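Local coordinates for BRAMP domain protein (Streptomyces davawensis JCM 4913, PDB 5MJI), which converts riboflavin-5'-phosphate (FMN) to its 8-amino-8-demethyl form, replacing the C-8 methyl with an amino group from glutamate on the way to the antibiotic roseoflavin, at residues L6-T11 and D83-A88; G128-G133 and K187-M192; T10-S15 and T97-V102. All coordinates share one frame; numbering follows the deposited sequence. Where two conformers were deposited one is given.

Contact 1: L6-T11 and D83-A88. With 7O6 ([(2~{S},3~{R},4~{R})-5-[8-methanoyl-7-methyl-2,4-bis(oxidanylidene)-1~{H}-benzo[g]pteridin-10-ium-10-yl]-2,3,4-tris(oxidanyl)pentyl] dihydrogen phosphate), chain B.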
# COMPACT_ATOMS: atom_id res chain seq x y z
N LEU A 6 -9.24 15.38 -19.41
CA LEU A 6 -10.07 14.20 -19.58
C LEU A 6 -10.28 13.57 -18.21
O LEU A 6 -9.31 13.18 -17.55
CB LEU A 6 -9.40 13.21 -20.54
CG LEU A 6 -10.12 11.88 -20.72
CD1 LEU A 6 -11.45 12.06 -21.45
CD2 LEU A 6 -9.21 10.91 -21.45
N ILE A 7 -11.54 13.46 -17.79
CA ILE A 7 -11.91 12.88 -16.50
C ILE A 7 -12.57 11.53 -16.74
O ILE A 7 -13.60 11.45 -17.42
CB ILE A 7 -12.84 13.79 -15.70
CG1 ILE A 7 -12.25 15.19 -15.62
CG2 ILE A 7 -13.11 13.18 -14.30
CD1 ILE A 7 -13.19 16.20 -14.99
N LEU A 8 -11.99 10.47 -16.18
CA LEU A 8 -12.47 9.11 -16.37
C LEU A 8 -13.16 8.65 -15.09
O LEU A 8 -12.51 8.43 -14.07
CB LEU A 8 -11.31 8.16 -16.71
CG LEU A 8 -10.49 8.49 -17.95
CD1 LEU A 8 -9.48 7.39 -18.20
CD2 LEU A 8 -11.42 8.67 -19.15
N ASN A 9 -14.49 8.54 -15.15
CA ASN A 9 -15.26 7.94 -14.07
C ASN A 9 -15.20 6.42 -14.23
O ASN A 9 -15.73 5.87 -15.20
CB ASN A 9 -16.70 8.45 -14.10
CG ASN A 9 -17.53 7.94 -12.93
OD1 ASN A 9 -17.15 6.97 -12.28
ND2 ASN A 9 -18.67 8.59 -12.66
N THR A 10 -14.56 5.73 -13.28
CA THR A 10 -14.35 4.29 -13.38
C THR A 10 -15.29 3.50 -12.47
O THR A 10 -14.96 2.38 -12.04
CB THR A 10 -12.88 3.97 -13.11
OG1 THR A 10 -12.52 4.37 -11.78
CG2 THR A 10 -11.97 4.70 -14.13
N THR A 11 -16.47 4.05 -12.19
CA THR A 11 -17.53 3.31 -11.52
C THR A 11 -17.84 2.01 -12.27
O THR A 11 -17.68 1.91 -13.49
CB THR A 11 -18.79 4.17 -11.42
OG1 THR A 11 -19.81 3.47 -10.70
CG2 THR A 11 -19.33 4.51 -12.82
N ASP A 83 -4.27 16.99 -22.00
CA ASP A 83 -3.12 17.49 -21.27
C ASP A 83 -3.21 17.16 -19.78
O ASP A 83 -2.18 17.07 -19.10
CB ASP A 83 -3.01 19.01 -21.45
CG ASP A 83 -3.08 19.40 -22.91
OD1 ASP A 83 -2.05 19.29 -23.59
OD2 ASP A 83 -4.19 19.77 -23.38
N ILE A 84 -4.42 17.02 -19.27
CA ILE A 84 -4.68 16.65 -17.89
C ILE A 84 -5.52 15.39 -17.91
O ILE A 84 -6.60 15.37 -18.52
CB ILE A 84 -5.40 17.77 -17.12
CG1 ILE A 84 -4.52 19.01 -17.00
CG2 ILE A 84 -5.79 17.30 -15.73
CD1 ILE A 84 -5.28 20.23 -16.48
N LEU A 85 -5.04 14.35 -17.26
CA LEU A 85 -5.83 13.15 -17.03
C LEU A 85 -6.26 13.13 -15.57
O LEU A 85 -5.41 13.21 -14.67
CB LEU A 85 -5.04 11.88 -17.38
CG LEU A 85 -5.81 10.57 -17.17
CD1 LEU A 85 -6.93 10.42 -18.20
CD2 LEU A 85 -4.87 9.37 -17.22
N VAL A 86 -7.56 13.04 -15.32
CA VAL A 86 -8.07 12.85 -13.97
C VAL A 86 -8.75 11.49 -13.92
O VAL A 86 -9.81 11.28 -14.52
CB VAL A 86 -9.05 13.96 -13.54
CG1 VAL A 86 -9.55 13.71 -12.08
CG2 VAL A 86 -8.41 15.34 -13.65
N ILE A 87 -8.16 10.57 -13.18
CA ILE A 87 -8.85 9.33 -12.84
C ILE A 87 -9.80 9.65 -11.69
O ILE A 87 -9.37 10.13 -10.64
CB ILE A 87 -7.87 8.21 -12.45
CG1 ILE A 87 -6.84 7.94 -13.56
CG2 ILE A 87 -8.61 6.95 -12.01
CD1 ILE A 87 -7.44 7.58 -14.89
N ALA A 88 -11.09 9.42 -11.91
CA ALA A 88 -12.12 9.63 -10.90
C ALA A 88 -12.65 8.24 -10.55
O ALA A 88 -13.52 7.70 -11.24
CB ALA A 88 -13.22 10.55 -11.43
C6 7O6 B . -16.59 -0.86 -1.78
C5 7O6 B . -17.64 1.32 -1.19
C4 7O6 B . -17.46 2.51 -2.18
C3 7O6 B . -18.38 2.47 -3.39
C2 7O6 B . -18.81 3.89 -3.75
C1 7O6 B . -19.37 3.75 -5.15
O1 7O6 B . -21.31 5.03 -7.29
P1 7O6 B . -19.87 4.82 -7.39
O2 7O6 B . -19.36 5.89 -8.25
O3 7O6 B . -19.65 3.55 -8.06
O4 7O6 B . -19.15 4.89 -5.91
O5 7O6 B . -17.73 4.78 -3.77
O6 7O6 B . -19.54 1.67 -3.27
O7 7O6 B . -16.18 2.71 -2.75
N1 7O6 B . -16.51 0.39 -1.12
C7 7O6 B . -17.71 -1.22 -2.52
C8 7O6 B . -17.72 -2.45 -3.16
C9 7O6 B . -18.96 -2.84 -3.97
C10 7O6 B . -16.66 -3.35 -3.09
C11 7O6 B . -16.73 -4.70 -3.83
C12 7O6 B . -15.55 -2.99 -2.35
C13 7O6 B . -15.50 -1.75 -1.70
N2 7O6 B . -14.38 -1.46 -0.99
C14 7O6 B . -15.37 0.68 -0.38
N3 7O6 B . -15.34 1.87 0.25
C15 7O6 B . -14.33 -0.26 -0.36
C16 7O6 B . -13.09 0.08 0.42
O8 7O6 B . -12.02 -0.79 0.49
N4 7O6 B . -13.03 1.32 1.08
C17 7O6 B . -14.14 2.22 1.03
O9 7O6 B . -14.10 3.43 1.70
O10 7O6 B . -19.59 -1.98 -4.47
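L85 pushes a methyl into the dip between L6 and L8 of the neighbouring strand: its CD1 lies 4.0 Å from L6 CD2 and equally 4.0 Å from L8 CD1. With CG anti to the backbone N (chi1 -180°), the L85 side chain is swung towards strand 6-9 and fills that notch. L8 in turn slants across, CD1 reaching 3.9 Å to I87 CD1, so branched leucines and an isoleucine mesh on this face. On the other face I7 lies alongside V86, and I7 CG2 rests on A88 CB at 3.9 Å. The short methyl of A88 makes a low point in the relief, where I25 of helix 20-34 comes down on both A88 and N9. Between the two faces the strands run parallel, linked by a ladder of five backbone bonds such as V86 N to L6 O (2.8 Å), which ends at T10 N to A88 O. Across this last rung, N9 OD1 takes the N-H of T11, two residues on, at 3.0 Å in an Asx turn, while N9 ND2 is held by Q22. The chemistry thus changes from apolar strand to polar strand end, and the turn leads into T11, whose OG1 donates to phosphate oxygen O3 of the flavin (2.6 Å).

Contact 2: G128-G133 and K187-M192. With 7O6 ([(2~{S},3~{R},4~{R})-5-[8-methanoyl-7-methyl-2,4-bis(oxidanylidene)-1~{H}-benzo[g]pteridin-10-ium-10-yl]-2,3,4-tris(oxidanyl)pentyl] dihydrogen phosphate), chain B.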
# COMPACT_ATOMS: atom_id res chain seq x y z
N GLY A 128 -4.34 14.25 -12.01
CA GLY A 128 -4.96 14.41 -10.72
C GLY A 128 -5.87 13.21 -10.47
O GLY A 128 -6.02 12.35 -11.33
N LEU A 129 -6.47 13.19 -9.28
CA LEU A 129 -7.33 12.09 -8.88
C LEU A 129 -8.56 12.60 -8.16
O LEU A 129 -8.46 13.49 -7.32
CB LEU A 129 -6.64 11.13 -7.93
CG LEU A 129 -5.72 10.04 -8.41
CD1 LEU A 129 -5.34 9.24 -7.18
CD2 LEU A 129 -6.39 9.18 -9.45
N LEU A 130 -9.69 11.99 -8.45
CA LEU A 130 -10.90 12.14 -7.65
C LEU A 130 -11.24 10.75 -7.14
O LEU A 130 -11.25 9.79 -7.92
CB LEU A 130 -12.06 12.71 -8.48
CG LEU A 130 -11.88 14.15 -8.97
CD1 LEU A 130 -13.02 14.53 -9.93
CD2 LEU A 130 -11.84 15.12 -7.79
N MET A 131 -11.47 10.62 -5.85
CA MET A 131 -11.74 9.30 -5.28
C MET A 131 -12.94 9.39 -4.35
O MET A 131 -13.15 10.40 -3.67
CB MET A 131 -10.54 8.75 -4.51
CG MET A 131 -9.35 8.32 -5.37
SD MET A 131 -7.92 8.06 -4.32
CE MET A 131 -7.61 9.75 -3.82
N CYS A 132 -13.72 8.31 -4.32
CA CYS A 132 -14.88 8.25 -3.45
C CYS A 132 -14.92 6.89 -2.79
O CYS A 132 -14.88 5.87 -3.49
CB CYS A 132 -16.16 8.49 -4.27
SG CYS A 132 -17.49 8.92 -3.26
N GLY A 133 -14.99 6.86 -1.46
CA GLY A 133 -15.14 5.61 -0.73
C GLY A 133 -16.14 5.79 0.40
O GLY A 133 -16.48 6.91 0.77
N LYS A 187 -12.86 21.71 -0.68
CA LYS A 187 -11.66 22.51 -0.81
C LYS A 187 -10.57 21.73 -1.53
O LYS A 187 -9.83 22.31 -2.33
CB LYS A 187 -11.22 23.04 0.56
CG LYS A 187 -10.30 22.19 1.38
CD LYS A 187 -9.97 22.92 2.69
CE LYS A 187 -9.19 22.07 3.64
NZ LYS A 187 -9.23 22.61 5.03
N LEU A 188 -10.51 20.41 -1.32
CA LEU A 188 -9.47 19.63 -1.99
C LEU A 188 -9.66 19.64 -3.49
O LEU A 188 -8.69 19.69 -4.25
CB LEU A 188 -9.45 18.19 -1.49
CG LEU A 188 -9.02 17.91 -0.04
CD1 LEU A 188 -8.92 16.41 0.14
CD2 LEU A 188 -7.70 18.60 0.26
N ILE A 189 -10.92 19.57 -3.94
CA ILE A 189 -11.20 19.61 -5.38
C ILE A 189 -10.72 20.93 -5.96
O ILE A 189 -10.09 20.97 -7.02
CB ILE A 189 -12.70 19.38 -5.64
CG1 ILE A 189 -13.07 17.94 -5.26
CG2 ILE A 189 -13.07 19.74 -7.11
CD1 ILE A 189 -14.57 17.69 -5.24
N ARG A 190 -10.98 22.03 -5.25
CA ARG A 190 -10.51 23.33 -5.73
C ARG A 190 -9.00 23.38 -5.77
O ARG A 190 -8.43 23.86 -6.77
CB ARG A 190 -11.08 24.45 -4.86
CG ARG A 190 -12.60 24.53 -4.95
CD ARG A 190 -13.16 25.69 -4.16
NE ARG A 190 -14.59 25.87 -4.43
CZ ARG A 190 -15.08 26.70 -5.35
NH1 ARG A 190 -14.27 27.44 -6.09
NH2 ARG A 190 -16.39 26.79 -5.52
N PHE A 191 -8.32 22.86 -4.74
CA PHE A 191 -6.85 22.77 -4.80
C PHE A 191 -6.39 22.01 -6.04
O PHE A 191 -5.52 22.48 -6.78
CB PHE A 191 -6.28 22.05 -3.56
CG PHE A 191 -6.49 22.76 -2.24
CD1 PHE A 191 -7.09 24.01 -2.17
CD2 PHE A 191 -6.08 22.15 -1.06
CE1 PHE A 191 -7.26 24.64 -0.94
CE2 PHE A 191 -6.26 22.77 0.16
CZ PHE A 191 -6.85 24.03 0.22
N MET A 192 -6.97 20.82 -6.27
CA MET A 192 -6.56 19.98 -7.38
C MET A 192 -6.73 20.70 -8.72
O MET A 192 -5.82 20.69 -9.56
CB MET A 192 -7.37 18.67 -7.39
CG MET A 192 -7.07 17.74 -8.59
SD MET A 192 -8.25 16.36 -8.80
CE MET A 192 -9.53 17.20 -9.74
C6 7O6 B . -16.59 -0.86 -1.78
C5 7O6 B . -17.64 1.32 -1.19
C4 7O6 B . -17.46 2.51 -2.18
C3 7O6 B . -18.38 2.47 -3.39
C2 7O6 B . -18.81 3.89 -3.75
C1 7O6 B . -19.37 3.75 -5.15
O1 7O6 B . -21.31 5.03 -7.29
P1 7O6 B . -19.87 4.82 -7.39
O2 7O6 B . -19.36 5.89 -8.25
O3 7O6 B . -19.65 3.55 -8.06
O4 7O6 B . -19.15 4.89 -5.91
O5 7O6 B . -17.73 4.78 -3.77
O6 7O6 B . -19.54 1.67 -3.27
O7 7O6 B . -16.18 2.71 -2.75
N1 7O6 B . -16.51 0.39 -1.12
C7 7O6 B . -17.71 -1.22 -2.52
C8 7O6 B . -17.72 -2.45 -3.16
C9 7O6 B . -18.96 -2.84 -3.97
C10 7O6 B . -16.66 -3.35 -3.09
C11 7O6 B . -16.73 -4.70 -3.83
C12 7O6 B . -15.55 -2.99 -2.35
C13 7O6 B . -15.50 -1.75 -1.70
N2 7O6 B . -14.38 -1.46 -0.99
C14 7O6 B . -15.37 0.68 -0.38
N3 7O6 B . -15.34 1.87 0.25
C15 7O6 B . -14.33 -0.26 -0.36
C16 7O6 B . -13.09 0.08 0.42
O8 7O6 B . -12.02 -0.79 0.49
N4 7O6 B . -13.03 1.32 1.08
C17 7O6 B . -14.14 2.22 1.03
O9 7O6 B . -14.10 3.43 1.70
O10 7O6 B . -19.59 -1.98 -4.47
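M192 reaches from helix 187-192 to strand 128-132 and makes most of this contact with L129 and L130. Its CB points at the strand and carries CG towards G128, where a residue without a side chain leaves room for the thioether. In the conformer described here, one of two modelled, SD passes G128 CA at 4.3 Å and comes within 3.2 Å of L129 O, a short approach that remains doubtful. In the same conformer a bend about the CG-SD bond (chi3 85°) turns CE onto L130, 3.7 Å from CD2, and the two side chains cross at about a right angle. An unbranched, flexible methionine suits such a turn. I189, one helical turn earlier, adds its CG1 at 4.0 Å to the same L130 CD2, so this methyl touches two helix residues, approached from two different sides. The strand's far end belongs to the cofactor site: C132 O lies 3.1 Å from ribityl O5 of the flavin. Helix and strand run nearly antiparallel (162°), their axes 9.6 Å apart, the helix packing on the parallel sheet of this flavodoxin-like fold. L130 also meets I25 of helix 20-34, V86 and A88 of strand 84-90 and A162 of strand 161-164, whereas L129 faces helix 138-152 across the sheet.

Contact 3: T10-S15 and T97-V102. With 7O6 ([(2~{S},3~{R},4~{R})-5-[8-methanoyl-7-methyl-2,4-bis(oxidanylidene)-1~{H}-benzo[g]pteridin-10-ium-10-yl]-2,3,4-tris(oxidanyl)pentyl] dihydrogen phosphate), chain B.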
# COMPACT_ATOMS: atom_id res chain seq x y z
N THR A 10 -14.56 5.73 -13.28
CA THR A 10 -14.35 4.29 -13.38
C THR A 10 -15.29 3.50 -12.47
O THR A 10 -14.96 2.38 -12.04
CB THR A 10 -12.88 3.97 -13.11
OG1 THR A 10 -12.52 4.37 -11.78
CG2 THR A 10 -11.97 4.70 -14.13
N THR A 11 -16.47 4.05 -12.19
CA THR A 11 -17.53 3.31 -11.52
C THR A 11 -17.84 2.01 -12.27
O THR A 11 -17.68 1.91 -13.49
CB THR A 11 -18.79 4.17 -11.42
OG1 THR A 11 -19.81 3.47 -10.70
CG2 THR A 11 -19.33 4.51 -12.82
N LEU A 12 -18.31 1.01 -11.52
CA LEU A 12 -18.71 -0.27 -12.10
C LEU A 12 -20.13 -0.27 -12.66
O LEU A 12 -20.54 -1.28 -13.25
CB LEU A 12 -18.58 -1.39 -11.05
CG LEU A 12 -17.15 -1.60 -10.51
CD1 LEU A 12 -17.10 -2.64 -9.41
CD2 LEU A 12 -16.17 -1.97 -11.62
N ARG A 13 -20.89 0.81 -12.50
CA ARG A 13 -22.29 0.85 -12.88
C ARG A 13 -22.48 1.69 -14.15
O ARG A 13 -21.98 2.82 -14.24
CB ARG A 13 -23.16 1.38 -11.73
CG ARG A 13 -22.95 2.83 -11.36
CD ARG A 13 -23.49 3.13 -9.95
NE ARG A 13 -22.54 2.74 -8.91
CZ ARG A 13 -22.66 1.67 -8.14
NH1 ARG A 13 -21.71 1.39 -7.26
NH2 ARG A 13 -23.71 0.87 -8.27
N ARG A 14 -23.19 1.13 -15.11
CA ARG A 14 -23.49 1.81 -16.36
C ARG A 14 -24.38 3.03 -16.15
O ARG A 14 -25.25 3.06 -15.28
CB ARG A 14 -24.20 0.85 -17.32
CG ARG A 14 -23.27 0.14 -18.25
CD ARG A 14 -24.02 -0.71 -19.28
NE ARG A 14 -23.04 -1.54 -19.96
CZ ARG A 14 -22.43 -1.21 -21.09
NH1 ARG A 14 -22.77 -0.08 -21.71
NH2 ARG A 14 -21.53 -2.01 -21.61
N SER A 15 -24.17 4.05 -16.99
CA SER A 15 -25.10 5.18 -17.11
C SER A 15 -26.49 4.67 -17.49
O SER A 15 -26.58 3.72 -18.26
CB SER A 15 -24.60 6.16 -18.18
OG SER A 15 -23.27 6.55 -17.92
N THR A 97 -11.13 0.96 -8.74
CA THR A 97 -11.99 -0.12 -9.20
C THR A 97 -11.27 -1.01 -10.21
O THR A 97 -10.23 -0.66 -10.79
CB THR A 97 -13.26 0.39 -9.86
OG1 THR A 97 -12.91 1.19 -10.99
CG2 THR A 97 -14.16 1.15 -8.88
N SER A 98 -11.86 -2.18 -10.44
CA SER A 98 -11.35 -3.06 -11.49
C SER A 98 -11.44 -2.41 -12.87
O SER A 98 -10.64 -2.72 -13.75
CB SER A 98 -12.10 -4.40 -11.49
OG SER A 98 -13.48 -4.23 -11.76
N ALA A 99 -12.39 -1.49 -13.08
CA ALA A 99 -12.47 -0.81 -14.37
C ALA A 99 -11.31 0.16 -14.56
O ALA A 99 -10.70 0.21 -15.63
CB ALA A 99 -13.82 -0.08 -14.51
N ALA A 100 -10.98 0.94 -13.52
CA ALA A 100 -9.75 1.74 -13.57
C ALA A 100 -8.53 0.85 -13.79
O ALA A 100 -7.63 1.19 -14.56
CB ALA A 100 -9.60 2.54 -12.27
N HIS A 101 -8.54 -0.33 -13.16
CA HIS A 101 -7.41 -1.26 -13.23
C HIS A 101 -7.18 -1.74 -14.67
O HIS A 101 -6.04 -1.81 -15.14
CB HIS A 101 -7.73 -2.43 -12.30
CG HIS A 101 -6.54 -3.21 -11.84
ND1 HIS A 101 -6.56 -3.93 -10.67
CD2 HIS A 101 -5.33 -3.42 -12.40
CE1 HIS A 101 -5.40 -4.55 -10.51
NE2 HIS A 101 -4.64 -4.26 -11.55
N VAL A 102 -8.27 -2.11 -15.37
CA VAL A 102 -8.14 -2.54 -16.78
C VAL A 102 -7.58 -1.40 -17.63
O VAL A 102 -6.67 -1.60 -18.44
CB VAL A 102 -9.50 -3.02 -17.33
CG1 VAL A 102 -9.42 -3.20 -18.85
CG2 VAL A 102 -9.95 -4.32 -16.64
C6 7O6 B . -16.59 -0.86 -1.78
C5 7O6 B . -17.64 1.32 -1.19
C4 7O6 B . -17.46 2.51 -2.18
C3 7O6 B . -18.38 2.47 -3.39
C2 7O6 B . -18.81 3.89 -3.75
C1 7O6 B . -19.37 3.75 -5.15
O1 7O6 B . -21.31 5.03 -7.29
P1 7O6 B . -19.87 4.82 -7.39
O2 7O6 B . -19.36 5.89 -8.25
O3 7O6 B . -19.65 3.55 -8.06
O4 7O6 B . -19.15 4.89 -5.91
O5 7O6 B . -17.73 4.78 -3.77
O6 7O6 B . -19.54 1.67 -3.27
O7 7O6 B . -16.18 2.71 -2.75
N1 7O6 B . -16.51 0.39 -1.12
C7 7O6 B . -17.71 -1.22 -2.52
C8 7O6 B . -17.72 -2.45 -3.16
C9 7O6 B . -18.96 -2.84 -3.97
C10 7O6 B . -16.66 -3.35 -3.09
C11 7O6 B . -16.73 -4.70 -3.83
C12 7O6 B . -15.55 -2.99 -2.35
C13 7O6 B . -15.50 -1.75 -1.70
N2 7O6 B . -14.38 -1.46 -0.99
C14 7O6 B . -15.37 0.68 -0.38
N3 7O6 B . -15.34 1.87 0.25
C15 7O6 B . -14.33 -0.26 -0.36
C16 7O6 B . -13.09 0.08 0.42
O8 7O6 B . -12.02 -0.79 0.49
N4 7O6 B . -13.03 1.32 1.08
C17 7O6 B . -14.14 2.22 1.03
O9 7O6 B . -14.10 3.43 1.70
O10 7O6 B . -19.59 -1.98 -4.47
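T97 grips T10 through its hydroxyl: OG1 donates to T10 O at 2.6 Å and accepts from A100 N at 3.2 Å along an almost straight line (176°). Chi1 of 60° sets OG1 between the backbone N and the carbonyl carbon of T97, turned back over the first helical turn, so one small hydroxyl both caps helix 98-107 at its N terminus, with T97 as the N-cap, and ties it to the loop. Beside this bond A100 CB packs against T10 CG2 (3.7 Å), and alanines here let the loop lie close to the helix. L12 closes the other flank, CD2 lying 3.5 Å from S98 OG and 4.2 Å from A99 CB. The loop is the phosphate-binding turn of the flavodoxin-like fold, which follows the first strand and precedes helix 20-34. From it R13 bends back to the flavin phosphate: bent at chi3 (82°), its guanidinium presents NE and NH1 as a fork, in plane, to O3, each at 3.1 Å. R13 is also important for positioning the amino-donor glutamate. Further out, T89 OG1 receives the backbone N-H of T97. R13 NH2 forms a salt bridge with D58 of a neighbouring subunit, and S98 OG is hydrogen-bonded to E105 of that same subunit.

Overall arrangement
From the N terminus the chain runs out along strand 4-9 into the phosphate loop, then through helix 20-34, strand 38-43 and helix 72-81 before strand 84-90 returns beside the first strand and closes contact 1. A little later helix 98-107 begins and closes contact 3 on the loop that continues strand 4-9; the two closures share T10 and T11 and overlap in a staggered fashion. Contact 2 follows in series, formed when helix 183-205 comes back to strand 126-132. Contacts 1 and 2 join in the sheet, where backbone bonds probably link L85 O to G128 N and I87 O to L130 N. Contact 3 does not touch contact 2, yet all three reach the same flavin.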